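Local coordinates for carbohydrate esterase family 2 (CE2) (Chaetomium olivicolor, PDB 4XVH), which probably removes acetyl groups from xylan and related polysaccharides, joining an SGNH-type esterase domain to a beta-sandwich (jelly-roll) carbohydrate-binding domain, at residues A[44-49]-A[75-80]. Sequence-based numbering, arbitrary orientation.
Sequences VDLVID and HTVVLR
D49 and H75 meet through a carboxylate and an imidazole ring that are nearly coplanar, their planes 25° apart. In H75, CB lies 3.4 Å from OD1 of D49. CG of H75 stands anti to the carbonyl carbon (chi1 -62°), which sets it 3.8 Å from both OD1 and OD2 of D49. The ring turns its ND1 edge to the carboxylate. ND1 of H75 donates to the syn lone pair of D49 OD2 at 2.7 Å. CE1 of H75 lies close to the same oxygen. NE2 is bonded to the carbonyl of R71. D49 OD1 accepts a hydrogen bond from the backbone N of T76 at 3.1 Å, so both carboxylate oxygens are held. An alanine at H75 would probably leave OD2 without this donor and the carboxylate freer to turn. V47 and V78 form an antiparallel hydrogen-bonded pair, as do D45 and R80. A water donates to V47 O and is 2.7 Å from T76 OG1. On the face away from V47 and V78, L46 CD1 rests 3.7 Å from V77 CG1. V44 CG2 also packs on L79 CD1. The two strands belong to an antiparallel sheet of the N-terminal beta-sandwich domain. Strand 73-81 runs between strands 21-28 and 44-48, and strand 54-56 pairs with the other edge of 44-48.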
loop_
_atom_site.group_PDB
_atom_site.type_symbol
_atom_site.label_atom_id
_atom_site.label_comp_id
_atom_site.label_asym_id
_atom_site.label_seq_id
_atom_site.Cartn_x
_atom_site.Cartn_y
_atom_site.Cartn_z
ATOM N N VAL A 44 10.561 -2.732 -8.855
ATOM C CA VAL A 44 10.827 -1.542 -8.091
ATOM C C VAL A 44 10.893 -0.387 -9.054
ATOM O O VAL A 44 11.199 -0.585 -10.253
ATOM C CB VAL A 44 12.191 -1.624 -7.313
ATOM C CG1 VAL A 44 12.214 -2.794 -6.325
ATOM C CG2 VAL A 44 13.349 -1.737 -8.317
ATOM N N ASP A 45 10.609 0.800 -8.528
ATOM C CA ASP A 45 10.917 2.075 -9.177
ATOM C C ASP A 45 12.234 2.592 -8.641
ATOM O O ASP A 45 12.391 2.679 -7.419
ATOM C CB ASP A 45 9.845 3.126 -8.878
ATOM C CG ASP A 45 8.617 2.995 -9.737
ATOM O OD1 ASP A 45 8.574 2.120 -10.636
ATOM O OD2 ASP A 45 7.696 3.821 -9.534
ATOM N N LEU A 46 13.150 2.996 -9.512
ATOM C CA LEU A 46 14.365 3.675 -9.051
ATOM C C LEU A 46 14.302 5.110 -9.558
ATOM O O LEU A 46 14.232 5.327 -10.786
ATOM C CB LEU A 46 15.623 2.944 -9.561
ATOM C CG LEU A 46 16.961 3.568 -9.138
ATOM C CD1 LEU A 46 17.228 3.296 -7.657
ATOM C CD2 LEU A 46 18.076 3.018 -10.017
ATOM N N VAL A 47 14.276 6.085 -8.647
ATOM C CA VAL A 47 14.113 7.480 -9.042
ATOM C C VAL A 47 15.411 8.233 -8.743
ATOM O O VAL A 47 15.869 8.269 -7.603
ATOM C CB VAL A 47 12.919 8.160 -8.328
ATOM C CG1 VAL A 47 13.000 9.671 -8.491
ATOM C CG2 VAL A 47 11.575 7.609 -8.891
ATOM N N ILE A 48 16.011 8.794 -9.791
ATOM C CA ILE A 48 17.297 9.459 -9.686
ATOM C C ILE A 48 17.121 10.959 -9.898
ATOM O O ILE A 48 16.522 11.372 -10.912
ATOM C CB ILE A 48 18.290 8.907 -10.742
ATOM C CG1 ILE A 48 18.338 7.384 -10.674
ATOM C CG2 ILE A 48 19.689 9.498 -10.552
ATOM C CD1 ILE A 48 18.936 6.885 -9.293
ATOM N N ASP A 49 17.624 11.770 -8.967
ATOM C CA ASP A 49 17.492 13.222 -9.093
ATOM C C ASP A 49 16.035 13.652 -9.302
ATOM O O ASP A 49 15.749 14.607 -10.033
ATOM C CB ASP A 49 18.377 13.723 -10.242
ATOM C CG ASP A 49 19.850 13.474 -9.969
ATOM O OD1 ASP A 49 20.173 13.368 -8.769
ATOM O OD2 ASP A 49 20.660 13.378 -10.921
ATOM N N HIS A 75 23.837 13.548 -6.209
ATOM C CA HIS A 75 22.642 12.927 -6.770
ATOM C C HIS A 75 21.774 12.385 -5.628
ATOM O O HIS A 75 22.295 12.088 -4.551
ATOM C CB HIS A 75 23.007 11.814 -7.753
ATOM C CG HIS A 75 23.778 12.306 -8.936
ATOM N ND1 HIS A 75 23.175 12.916 -10.018
ATOM C CD2 HIS A 75 25.112 12.339 -9.175
ATOM C CE1 HIS A 75 24.108 13.290 -10.882
ATOM N NE2 HIS A 75 25.290 12.943 -10.396
ATOM N N THR A 76 20.462 12.330 -5.856
ATOM C CA THR A 76 19.526 11.727 -4.913
ATOM C C THR A 76 19.043 10.416 -5.504
ATOM O O THR A 76 18.898 10.277 -6.724
ATOM C CB THR A 76 18.298 12.619 -4.614
ATOM O OG1 THR A 76 17.566 12.852 -5.829
ATOM C CG2 THR A 76 18.704 13.956 -4.000
ATOM N N VAL A 77 18.789 9.451 -4.630
ATOM C CA VAL A 77 18.295 8.149 -5.044
ATOM C C VAL A 77 17.123 7.752 -4.149
ATOM O O VAL A 77 17.232 7.769 -2.909
ATOM C CB VAL A 77 19.389 7.066 -4.970
ATOM C CG1 VAL A 77 18.845 5.751 -5.415
ATOM C CG2 VAL A 77 20.607 7.465 -5.829
ATOM N N VAL A 78 16.003 7.427 -4.785
ATOM C CA VAL A 78 14.848 6.858 -4.073
ATOM C C VAL A 78 14.431 5.567 -4.757
ATOM O O VAL A 78 14.147 5.553 -5.964
ATOM C CB VAL A 78 13.661 7.836 -4.027
ATOM C CG1 VAL A 78 12.412 7.183 -3.371
ATOM C CG2 VAL A 78 14.055 9.091 -3.265
ATOM N N LEU A 79 14.463 4.479 -4.002
ATOM C CA LEU A 79 13.999 3.171 -4.458
ATOM C C LEU A 79 12.708 2.793 -3.767
ATOM O O LEU A 79 12.657 2.794 -2.523
ATOM C CB LEU A 79 15.053 2.092 -4.143
ATOM C CG LEU A 79 14.700 0.641 -4.495
ATOM C CD1 LEU A 79 14.843 0.465 -5.991
ATOM C CD2 LEU A 79 15.611 -0.368 -3.768
ATOM N N ARG A 80 11.693 2.412 -4.536
ATOM C CA ARG A 80 10.464 1.933 -3.933
ATOM C C ARG A 80 9.888 0.688 -4.597
ATOM O O ARG A 80 9.854 0.610 -5.830
ATOM C CB ARG A 80 9.435 3.032 -3.953
ATOM C CG ARG A 80 9.620 3.992 -2.782
ATOM C CD ARG A 80 8.526 4.945 -2.820
ATOM N NE ARG A 80 8.604 6.047 -1.856
ATOM C CZ ARG A 80 8.261 5.974 -0.572
ATOM N NH1 ARG A 80 7.926 4.814 -0.027
ATOM N NH2 ARG A 80 8.293 7.065 0.177
HETATM O O HOH W 1 15.763 11.044 -6.626
#